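Local coordinates for protein restriction endonuclease S subunits (Thermoanaerobacter tengcongensis, PDB 3OKG) that probably serves as the DNA-recognition subunit of a type I restriction-modification methyltransferase, joining M subunits and directing them to their target sequence, at residues A[218-223]-A[228-233]; A[328-333]-A[358-363]; A[234-239]-A[320-325]. All coordinates share one frame; numbering follows the deposited sequence.

Interaction 1: A[218-223]-A[228-233]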
loop_
_atom_site.group_PDB
_atom_site.type_symbol
_atom_site.label_atom_id
_atom_site.label_comp_id
_atom_site.label_asym_id
_atom_site.label_seq_id
_atom_site.Cartn_x
_atom_site.Cartn_y
_atom_site.Cartn_z
ATOM N N PRO A 218 -22.029 19.549 18.806
ATOM C CA PRO A 218 -22.092 20.986 18.509
ATOM C C PRO A 218 -21.334 21.677 19.663
ATOM O O PRO A 218 -20.976 21.031 20.636
ATOM C CB PRO A 218 -23.573 21.361 18.571
ATOM C CG PRO A 218 -24.338 20.129 18.858
ATOM C CD PRO A 218 -23.397 18.996 19.105
ATOM N N HIS A 219 -21.088 22.977 19.549
ATOM C CA HIS A 219 -20.376 23.707 20.597
ATOM C C HIS A 219 -21.278 23.813 21.819
ATOM O O HIS A 219 -22.502 23.860 21.684
ATOM C CB HIS A 219 -19.988 25.095 20.092
ATOM C CG HIS A 219 -19.261 25.925 21.099
ATOM N ND1 HIS A 219 -17.904 25.810 21.318
ATOM C CD2 HIS A 219 -19.699 26.894 21.942
ATOM C CE1 HIS A 219 -17.538 26.667 22.255
ATOM N NE2 HIS A 219 -18.608 27.338 22.649
ATOM N N PRO A 220 -20.689 23.772 23.032
ATOM C CA PRO A 220 -21.547 23.851 24.225
ATOM C C PRO A 220 -22.513 25.031 24.156
ATOM O O PRO A 220 -22.100 26.130 23.803
ATOM C CB PRO A 220 -20.535 24.057 25.363
ATOM C CG PRO A 220 -19.277 23.368 24.870
ATOM C CD PRO A 220 -19.266 23.576 23.367
ATOM N N GLY A 221 -23.769 24.806 24.510
ATOM C CA GLY A 221 -24.763 25.866 24.464
ATOM C C GLY A 221 -25.581 25.848 23.185
ATOM O O GLY A 221 -26.724 26.335 23.158
ATOM N N ALA A 222 -25.021 25.257 22.129
ATOM C CA ALA A 222 -25.764 25.110 20.877
ATOM C C ALA A 222 -27.038 24.308 21.116
ATOM O O ALA A 222 -27.134 23.563 22.098
ATOM C CB ALA A 222 -24.911 24.457 19.820
ATOM N N ASP A 223 -28.012 24.481 20.219
ATOM C CA ASP A 223 -29.292 23.792 20.296
ATOM C C ASP A 223 -29.094 22.294 20.353
ATOM O O ASP A 223 -28.316 21.756 19.585
ATOM C CB ASP A 223 -30.127 24.091 19.038
ATOM C CG ASP A 223 -30.537 25.541 18.940
ATOM O OD1 ASP A 223 -29.904 26.387 19.610
ATOM O OD2 ASP A 223 -31.495 25.837 18.189
ATOM N N TRP A 228 -32.255 16.036 25.338
ATOM C CA TRP A 228 -30.812 15.947 25.483
ATOM C C TRP A 228 -30.487 17.011 26.505
ATOM O O TRP A 228 -31.241 17.972 26.657
ATOM C CB TRP A 228 -30.112 16.340 24.179
ATOM C CG TRP A 228 -30.175 15.356 23.024
ATOM C CD1 TRP A 228 -31.227 14.558 22.658
ATOM C CD2 TRP A 228 -29.134 15.122 22.053
ATOM N NE1 TRP A 228 -30.890 13.824 21.532
ATOM C CE2 TRP A 228 -29.623 14.171 21.132
ATOM C CE3 TRP A 228 -27.841 15.638 21.873
ATOM C CZ2 TRP A 228 -28.847 13.698 20.054
ATOM C CZ3 TRP A 228 -27.076 15.177 20.792
ATOM C CH2 TRP A 228 -27.588 14.223 19.901
ATOM N N ARG A 229 -29.364 16.873 27.195
ATOM C CA ARG A 229 -28.898 17.931 28.079
ATOM C C ARG A 229 -27.420 18.158 27.893
ATOM O O ARG A 229 -26.655 17.198 27.682
ATOM C CB ARG A 229 -29.145 17.568 29.549
ATOM C CG ARG A 229 -30.592 17.617 30.006
ATOM C CD ARG A 229 -30.739 17.073 31.428
ATOM N NE ARG A 229 -30.195 15.721 31.511
ATOM C CZ ARG A 229 -29.223 15.350 32.336
ATOM N NH1 ARG A 229 -28.699 16.231 33.182
ATOM N NH2 ARG A 229 -28.792 14.091 32.328
ATOM N N TRP A 230 -27.012 19.418 27.983
ATOM C CA TRP A 230 -25.609 19.737 28.154
ATOM C C TRP A 230 -25.157 19.435 29.588
ATOM O O TRP A 230 -25.651 20.046 30.529
ATOM C CB TRP A 230 -25.374 21.202 27.857
ATOM C CG TRP A 230 -25.294 21.498 26.406
ATOM C CD1 TRP A 230 -26.210 22.185 25.645
ATOM C CD2 TRP A 230 -24.247 21.100 25.520
ATOM N NE1 TRP A 230 -25.771 22.261 24.343
ATOM C CE2 TRP A 230 -24.577 21.591 24.235
ATOM C CE3 TRP A 230 -23.055 20.384 25.685
ATOM C CZ2 TRP A 230 -23.762 21.374 23.118
ATOM C CZ3 TRP A 230 -22.238 20.175 24.580
ATOM C CH2 TRP A 230 -22.600 20.671 23.307
ATOM N N VAL A 231 -24.223 18.502 29.761
ATOM C CA VAL A 231 -23.689 18.187 31.096
ATOM C C VAL A 231 -22.182 18.347 31.134
ATOM O O VAL A 231 -21.516 18.325 30.098
ATOM C CB VAL A 231 -24.054 16.762 31.546
ATOM C CG1 VAL A 231 -25.569 16.563 31.536
ATOM C CG2 VAL A 231 -23.380 15.722 30.637
ATOM N N ARG A 232 -21.634 18.479 32.338
ATOM C CA ARG A 232 -20.188 18.484 32.525
ATOM C C ARG A 232 -19.720 17.045 32.716
ATOM O O ARG A 232 -20.323 16.293 33.481
ATOM C CB ARG A 232 -19.803 19.333 33.735
ATOM C CG ARG A 232 -20.151 20.806 33.596
ATOM C CD ARG A 232 -20.049 21.527 34.931
ATOM N NE ARG A 232 -20.815 20.851 35.975
ATOM C CZ ARG A 232 -22.103 21.072 36.219
ATOM N NH1 ARG A 232 -22.719 20.412 37.190
ATOM N NH2 ARG A 232 -22.776 21.953 35.491
ATOM N N LEU A 233 -18.656 16.655 32.019
ATOM C CA LEU A 233 -18.220 15.259 32.049
ATOM C C LEU A 233 -18.188 14.752 33.496
ATOM O O LEU A 233 -18.572 13.606 33.773
ATOM C CB LEU A 233 -16.821 15.126 31.431
ATOM C CG LEU A 233 -16.316 13.704 31.207
ATOM C CD1 LEU A 233 -17.331 12.887 30.395
ATOM C CD2 LEU A 233 -14.953 13.737 30.522
#
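Pro220 and Trp230 have the closest CA atoms of the loop segment 218-223 and segment 228-233, 7.0 Å apart. From His219 to Ala222 the loop makes a type II turn, closed by the bond from Ala222 N to His219 O at 2.9 Å. Gly221 takes the positive phi of this turn, 96°, where a side chain would press on the preceding carbonyl. The turn lies over one face and along one edge of the Trp230 indole, which projects from the strand toward the loop. Pro220 CA lies over one face of the six-membered ring in a CH-pi contact, 3.5 Å from the centroid, and Gly221 N rests over the same face. In the ring plane, Trp230 NE1 donates to Ala222 O at 2.9 Å, nearly straight at 177° and in the carbonyl plane. Another carbonyl, Pro218 O, meets the ring edge 3.1 Å from Trp230 CH2. The bond, with the packing over the face, helps to fix the rotation of the indole. A leucine in place of Trp230 would probably leave Ala222 O without its donor and open a gap beneath the turn. The contact lies where long helix 174-216, largely predicted as coiled coil, passes into the second specificity region at strand 229-232. Pro361 of the antiparallel partner strand 359-362 packs on the indole, and Leu224 of the loop touches the Trp230 side chain.

Interaction 2: A[328-333]-A[358-363]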
loop_
_atom_site.group_PDB
_atom_site.type_symbol
_atom_site.label_atom_id
_atom_site.label_comp_id
_atom_site.label_asym_id
_atom_site.label_seq_id
_atom_site.Cartn_x
_atom_site.Cartn_y
_atom_site.Cartn_z
ATOM N N LEU A 328 -16.191 8.038 23.902
ATOM C CA LEU A 328 -15.027 7.812 23.056
ATOM C C LEU A 328 -15.069 8.626 21.763
ATOM O O LEU A 328 -14.075 9.252 21.379
ATOM C CB LEU A 328 -14.903 6.320 22.717
ATOM C CG LEU A 328 -13.523 5.893 22.225
ATOM C CD1 LEU A 328 -12.492 6.265 23.262
ATOM C CD2 LEU A 328 -13.471 4.374 21.948
ATOM N N TYR A 329 -16.194 8.591 21.060
ATOM C CA TYR A 329 -16.319 9.400 19.848
ATOM C C TYR A 329 -16.126 10.883 20.134
ATOM O O TYR A 329 -15.513 11.607 19.350
ATOM C CB TYR A 329 -17.676 9.204 19.199
ATOM C CG TYR A 329 -17.693 8.056 18.221
ATOM C CD1 TYR A 329 -18.501 6.948 18.443
ATOM C CD2 TYR A 329 -16.883 8.077 17.085
ATOM C CE1 TYR A 329 -18.521 5.880 17.551
ATOM C CE2 TYR A 329 -16.885 7.009 16.187
ATOM C CZ TYR A 329 -17.698 5.921 16.436
ATOM O OH TYR A 329 -17.711 4.870 15.558
ATOM N N TYR A 330 -16.668 11.338 21.261
ATOM C CA TYR A 330 -16.585 12.769 21.598
ATOM C C TYR A 330 -15.139 13.168 21.849
ATOM O O TYR A 330 -14.664 14.158 21.305
ATOM C CB TYR A 330 -17.420 13.060 22.839
ATOM C CG TYR A 330 -17.598 14.543 23.121
ATOM C CD1 TYR A 330 -18.162 15.381 22.181
ATOM C CD2 TYR A 330 -17.217 15.087 24.350
ATOM C CE1 TYR A 330 -18.337 16.739 22.440
ATOM C CE2 TYR A 330 -17.386 16.434 24.617
ATOM C CZ TYR A 330 -17.947 17.248 23.674
ATOM O OH TYR A 330 -18.128 18.586 23.921
ATOM N N LEU A 331 -14.435 12.374 22.650
ATOM C CA LEU A 331 -13.035 12.643 22.964
ATOM C C LEU A 331 -12.155 12.626 21.720
ATOM O O LEU A 331 -11.221 13.418 21.602
ATOM C CB LEU A 331 -12.492 11.632 23.978
ATOM C CG LEU A 331 -13.084 11.654 25.389
ATOM C CD1 LEU A 331 -12.531 10.477 26.183
ATOM C CD2 LEU A 331 -12.837 12.976 26.128
ATOM N N HIS A 332 -12.461 11.729 20.795
ATOM C CA HIS A 332 -11.717 11.645 19.543
ATOM C C HIS A 332 -11.960 12.904 18.729
ATOM O O HIS A 332 -11.009 13.543 18.295
ATOM C CB HIS A 332 -12.095 10.388 18.752
ATOM C CG HIS A 332 -11.162 10.082 17.619
ATOM N ND1 HIS A 332 -11.566 10.073 16.299
ATOM C CD2 HIS A 332 -9.839 9.786 17.608
ATOM C CE1 HIS A 332 -10.535 9.777 15.527
ATOM N NE2 HIS A 332 -9.475 9.598 16.295
ATOM N N TYR A 333 -13.231 13.264 18.545
ATOM C CA TYR A 333 -13.609 14.503 17.876
ATOM C C TYR A 333 -12.950 15.739 18.496
ATOM O O TYR A 333 -12.620 16.681 17.790
ATOM C CB TYR A 333 -15.133 14.650 17.872
ATOM C CG TYR A 333 -15.658 15.997 17.438
ATOM C CD1 TYR A 333 -15.485 16.456 16.135
ATOM C CD2 TYR A 333 -16.365 16.799 18.326
ATOM C CE1 TYR A 333 -15.988 17.691 15.737
ATOM C CE2 TYR A 333 -16.865 18.025 17.947
ATOM C CZ TYR A 333 -16.678 18.474 16.660
ATOM O OH TYR A 333 -17.192 19.711 16.311
ATOM N N VAL A 358 -15.227 19.680 31.101
ATOM C CA VAL A 358 -15.562 19.510 29.682
ATOM C C VAL A 358 -17.062 19.348 29.520
ATOM O O VAL A 358 -17.639 18.428 30.095
ATOM C CB VAL A 358 -14.870 18.238 29.132
ATOM C CG1 VAL A 358 -15.338 17.935 27.716
ATOM C CG2 VAL A 358 -13.349 18.403 29.191
ATOM N N PHE A 359 -17.718 20.222 28.750
ATOM C CA PHE A 359 -19.131 19.983 28.439
ATOM C C PHE A 359 -19.307 18.924 27.341
ATOM O O PHE A 359 -18.542 18.906 26.394
ATOM C CB PHE A 359 -19.833 21.275 28.009
ATOM C CG PHE A 359 -20.466 22.008 29.154
ATOM C CD1 PHE A 359 -21.694 21.584 29.667
ATOM C CD2 PHE A 359 -19.810 23.071 29.749
ATOM C CE1 PHE A 359 -22.280 22.240 30.749
ATOM C CE2 PHE A 359 -20.382 23.732 30.823
ATOM C CZ PHE A 359 -21.623 23.310 31.325
ATOM N N ILE A 360 -20.326 18.076 27.477
ATOM C CA ILE A 360 -20.646 17.067 26.467
ATOM C C ILE A 360 -22.156 17.032 26.288
ATOM O O ILE A 360 -22.898 17.111 27.275
ATOM C CB ILE A 360 -20.094 15.654 26.900
ATOM C CG1 ILE A 360 -20.359 14.569 25.831
ATOM C CG2 ILE A 360 -20.672 15.214 28.273
ATOM C CD1 ILE A 360 -19.701 13.192 26.205
ATOM N N PRO A 361 -22.633 16.917 25.031
ATOM C CA PRO A 361 -24.084 16.847 24.879
ATOM C C PRO A 361 -24.512 15.433 25.228
ATOM O O PRO A 361 -23.862 14.455 24.869
ATOM C CB PRO A 361 -24.311 17.096 23.373
ATOM C CG PRO A 361 -22.919 17.018 22.705
ATOM C CD PRO A 361 -21.911 16.652 23.774
ATOM N N LEU A 362 -25.613 15.308 25.931
ATOM C CA LEU A 362 -25.984 14.029 26.468
ATOM C C LEU A 362 -27.403 13.659 26.107
ATOM O O LEU A 362 -28.349 14.112 26.775
ATOM C CB LEU A 362 -25.793 14.011 28.008
ATOM C CG LEU A 362 -25.915 12.612 28.630
ATOM C CD1 LEU A 362 -24.602 11.799 28.419
ATOM C CD2 LEU A 362 -26.264 12.696 30.118
ATOM N N PRO A 363 -27.558 12.831 25.050
ATOM C CA PRO A 363 -28.850 12.257 24.688
ATOM C C PRO A 363 -29.258 11.210 25.700
ATOM O O PRO A 363 -28.417 10.756 26.482
ATOM C CB PRO A 363 -28.568 11.537 23.345
ATOM C CG PRO A 363 -27.219 12.050 22.879
ATOM C CD PRO A 363 -26.482 12.347 24.164
#
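Tyr330 carries almost the whole of this contact from the helix side, with Ile360 and Pro361 its chief partners on the strand. Helix 328-333 runs past strand 359-362 with a closest axis approach of 10.1 Å, and their N-to-C directions differ by 139°. A single large side chain bridges the separation. With CG anti to the backbone N (chi1 -170°), the phenol of Tyr330 leaves the helix toward the strand.

Its ring then lies against aliphatic carbon. Ile360 CG1 sits over one face, 3.8 Å from the centroid of the Tyr330 ring, in a CH-pi contact displaced toward the CD2 side; Ile360 CD1 extends the coverage, 3.6 Å from Tyr330 CD2. The two side chains slide past each other in opposite directions. Pro361 CD covers the other end of that same face, 3.8 Å from Tyr330 CE1, also as a CH-pi contact. At the ring's edge Val358 CG1 packs 4.0 Å from Tyr330 CE2.

The polar end of the phenol is satisfied by the strand backbone: Tyr330 OH donates to Phe359 O, with the donor tilted 18° from the carbonyl plane. The 2.5 Å between Tyr330 OH and Phe359 O is unusually short, and its exact value is doubtful. The bond, with the packing over the ring, helps to place the phenol. Phe217 meets the Tyr330 ring edge-to-face.

Around this pairing, strand 359-362 holds its antiparallel bonds to strand 229-232, Trp326 NE1 reaches Pro361 O, and helix 365-388 receives Tyr329, whose OH bonds Asp376. The contact is thus helix-on-sheet packing within the second specificity region, setting helix 324-333 against the short two-stranded sheet next to helix 365-388.

Interaction 3: A[234-239]-A[320-325]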
loop_
_atom_site.group_PDB
_atom_site.type_symbol
_atom_site.label_atom_id
_atom_site.label_comp_id
_atom_site.label_asym_id
_atom_site.label_seq_id
_atom_site.Cartn_x
_atom_site.Cartn_y
_atom_site.Cartn_z
ATOM N N GLY A 234 -17.715 15.595 34.410
ATOM C CA GLY A 234 -17.705 15.254 35.837
ATOM C C GLY A 234 -19.036 14.720 36.358
ATOM O O GLY A 234 -19.071 13.883 37.256
ATOM N N GLU A 235 -20.150 15.178 35.789
ATOM C CA GLU A 235 -21.471 14.751 36.276
ATOM C C GLU A 235 -21.850 13.336 35.907
ATOM O O GLU A 235 -22.657 12.703 36.594
ATOM C CB GLU A 235 -22.575 15.641 35.685
ATOM C CG GLU A 235 -22.471 17.112 35.979
ATOM C CD GLU A 235 -23.676 17.849 35.448
ATOM O OE1 GLU A 235 -24.792 17.606 35.969
ATOM O OE2 GLU A 235 -23.503 18.653 34.505
ATOM N N VAL A 236 -21.337 12.858 34.772
ATOM C CA VAL A 236 -21.773 11.574 34.246
ATOM C C VAL A 236 -20.586 10.586 34.076
ATOM O O VAL A 236 -20.705 9.557 33.409
ATOM C CB VAL A 236 -22.517 11.808 32.907
ATOM C CG1 VAL A 236 -23.789 12.660 33.169
ATOM C CG2 VAL A 236 -21.612 12.562 31.939
ATOM N N CYS A 237 -19.463 10.901 34.712
ATOM C CA CYS A 237 -18.235 10.135 34.526
ATOM C C CYS A 237 -17.338 10.241 35.762
ATOM O O CYS A 237 -17.108 11.342 36.282
ATOM C CB CYS A 237 -17.498 10.653 33.280
ATOM S SG CYS A 237 -16.272 9.514 32.596
ATOM N N ASP A 238 -16.855 9.098 36.253
ATOM C CA ASP A 238 -15.843 9.105 37.310
ATOM C C ASP A 238 -14.495 9.351 36.655
ATOM O O ASP A 238 -14.164 8.708 35.651
ATOM C CB ASP A 238 -15.801 7.767 38.046
ATOM C CG ASP A 238 -17.098 7.450 38.754
ATOM O OD1 ASP A 238 -17.780 8.393 39.187
ATOM O OD2 ASP A 238 -17.437 6.257 38.874
ATOM N N ILE A 239 -13.729 10.287 37.204
ATOM C CA ILE A 239 -12.425 10.621 36.650
ATOM C C ILE A 239 -11.335 10.311 37.674
ATOM O O ILE A 239 -11.402 10.748 38.819
ATOM C CB ILE A 239 -12.353 12.090 36.246
ATOM C CG1 ILE A 239 -13.461 12.408 35.227
ATOM C CG2 ILE A 239 -11.009 12.414 35.660
ATOM C CD1 ILE A 239 -13.391 13.812 34.693
ATOM N N ASP A 320 -24.096 5.548 34.650
ATOM C CA ASP A 320 -25.121 4.839 33.889
ATOM C C ASP A 320 -25.722 5.671 32.752
ATOM O O ASP A 320 -26.176 5.113 31.766
ATOM C CB ASP A 320 -26.239 4.322 34.800
ATOM C CG ASP A 320 -25.730 3.378 35.870
ATOM O OD1 ASP A 320 -24.733 2.672 35.612
ATOM O OD2 ASP A 320 -26.331 3.346 36.966
ATOM N N SER A 321 -25.734 6.993 32.880
ATOM C CA SER A 321 -26.395 7.805 31.849
ATOM C C SER A 321 -25.510 8.084 30.634
ATOM O O SER A 321 -25.923 8.813 29.740
ATOM C CB SER A 321 -26.880 9.133 32.424
ATOM O OG SER A 321 -25.777 9.957 32.761
ATOM N N LEU A 322 -24.299 7.531 30.615
ATOM C CA LEU A 322 -23.337 7.819 29.545
ATOM C C LEU A 322 -22.773 6.521 28.958
ATOM O O LEU A 322 -22.226 5.693 29.693
ATOM C CB LEU A 322 -22.192 8.698 30.063
ATOM C CG LEU A 322 -20.985 8.928 29.128
ATOM C CD1 LEU A 322 -21.389 9.781 27.913
ATOM C CD2 LEU A 322 -19.853 9.623 29.874
ATOM N N GLU A 323 -22.938 6.350 27.641
ATOM C CA GLU A 323 -22.394 5.215 26.902
ATOM C C GLU A 323 -20.900 5.385 26.693
ATOM O O GLU A 323 -20.430 6.467 26.326
ATOM C CB GLU A 323 -23.075 5.095 25.535
ATOM C CG GLU A 323 -24.467 4.497 25.580
ATOM C CD GLU A 323 -24.447 3.015 25.938
ATOM O OE1 GLU A 323 -23.391 2.373 25.764
ATOM O OE2 GLU A 323 -25.485 2.489 26.389
ATOM N N ARG A 324 -20.153 4.312 26.923
ATOM C CA ARG A 324 -18.714 4.325 26.743
ATOM C C ARG A 324 -18.344 4.867 25.373
ATOM O O ARG A 324 -17.465 5.724 25.213
ATOM C CB ARG A 324 -18.198 2.878 26.834
ATOM C CG ARG A 324 -16.771 2.739 26.405
ATOM C CD ARG A 324 -16.128 1.551 27.082
ATOM N NE ARG A 324 -16.242 0.311 26.328
ATOM C CZ ARG A 324 -17.244 -0.544 26.456
ATOM N NH1 ARG A 324 -18.235 -0.278 27.301
ATOM N NH2 ARG A 324 -17.250 -1.666 25.736
ATOM N N PHE A 325 -19.009 4.334 24.364
ATOM C CA PHE A 325 -18.651 4.701 22.998
ATOM C C PHE A 325 -19.100 6.093 22.566
ATOM O O PHE A 325 -18.499 6.683 21.660
ATOM C CB PHE A 325 -19.083 3.604 22.035
ATOM C CG PHE A 325 -18.256 2.348 22.200
ATOM C CD1 PHE A 325 -16.881 2.405 22.039
ATOM C CD2 PHE A 325 -18.840 1.144 22.548
ATOM C CE1 PHE A 325 -16.088 1.256 22.200
ATOM C CE2 PHE A 325 -18.065 -0.000 22.711
ATOM C CZ PHE A 325 -16.684 0.065 22.545
#
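Leu322 and Val236, whose CA atoms stand 6.2 Å apart, bring the loop before helix 324-333 against the junction of helix 233-236 and strand 237-241. The side chain of Leu322 shows how one branched residue can serve several neighbours at once. Its CB begins alongside the Val236 backbone, 3.8 Å from Val236 O. A chi1 of 171° carries CG away from the backbone N and lets the fork reach Val236 with one methyl. That methyl, CD2, meets segment 234-239 and also borders Leu233: Leu322 CD2 touches Val236 O at 3.6 Å and Val236 CG2 at 4.0 Å, and it packs more loosely on Cys237 CB at 4.3 Å. The other methyl, CD1, turns to strand 359-362, where Leu362 and Ile360 receive it. The Leu322 and Val236 side chains cross at about a right angle, a methyl-to-methyl meeting without any polar bond.

Val236 divides its branches in a similar way. While CG2 faces Leu322, Val236 CG1 lies beside the hydroxyl of Ser321, 3.4 Å from Ser321 OG. No hydrogen bond crosses between the two segments, and the joint rests on van der Waals packing, carbon on carbon and carbon on oxygen.

Polar ties gather around it. Arg319 pairs with Asp238 in a salt bridge and its backbone bonds Val236, while Gln368 of helix 365-388 holds Ser321 O and Glu323 N, the latter belonging to the N-cap residue of helix 324-333. This packing inside the second specificity region therefore sits where strands 237-241 and 313-318, strand 359-362 and helix 365-388 converge.

How the interactions relate
Followed from the N terminus, the three contacts close in series; none crosses or encloses another. Interaction 1 closes a loop of four intervening residues between helix 174-216 and the first strand of the second half. Interaction 3 spans eighty residues, including the strands between 250-251 and 313-318, and returns to the start of helix 324-333. Interaction 2 closes the last loop, through helices 335-338 and 352-357, with residues 341-348 between them not modelled. The antiparallel sheet of strands 229-232 and 359-362 joins interactions 1 and 2, while Leu362 packs on Ser321 and Leu322 to link interactions 2 and 3. Together they tie loop 218-223, the two-stranded sheet and helix 324-333 into one region beside helix 365-388.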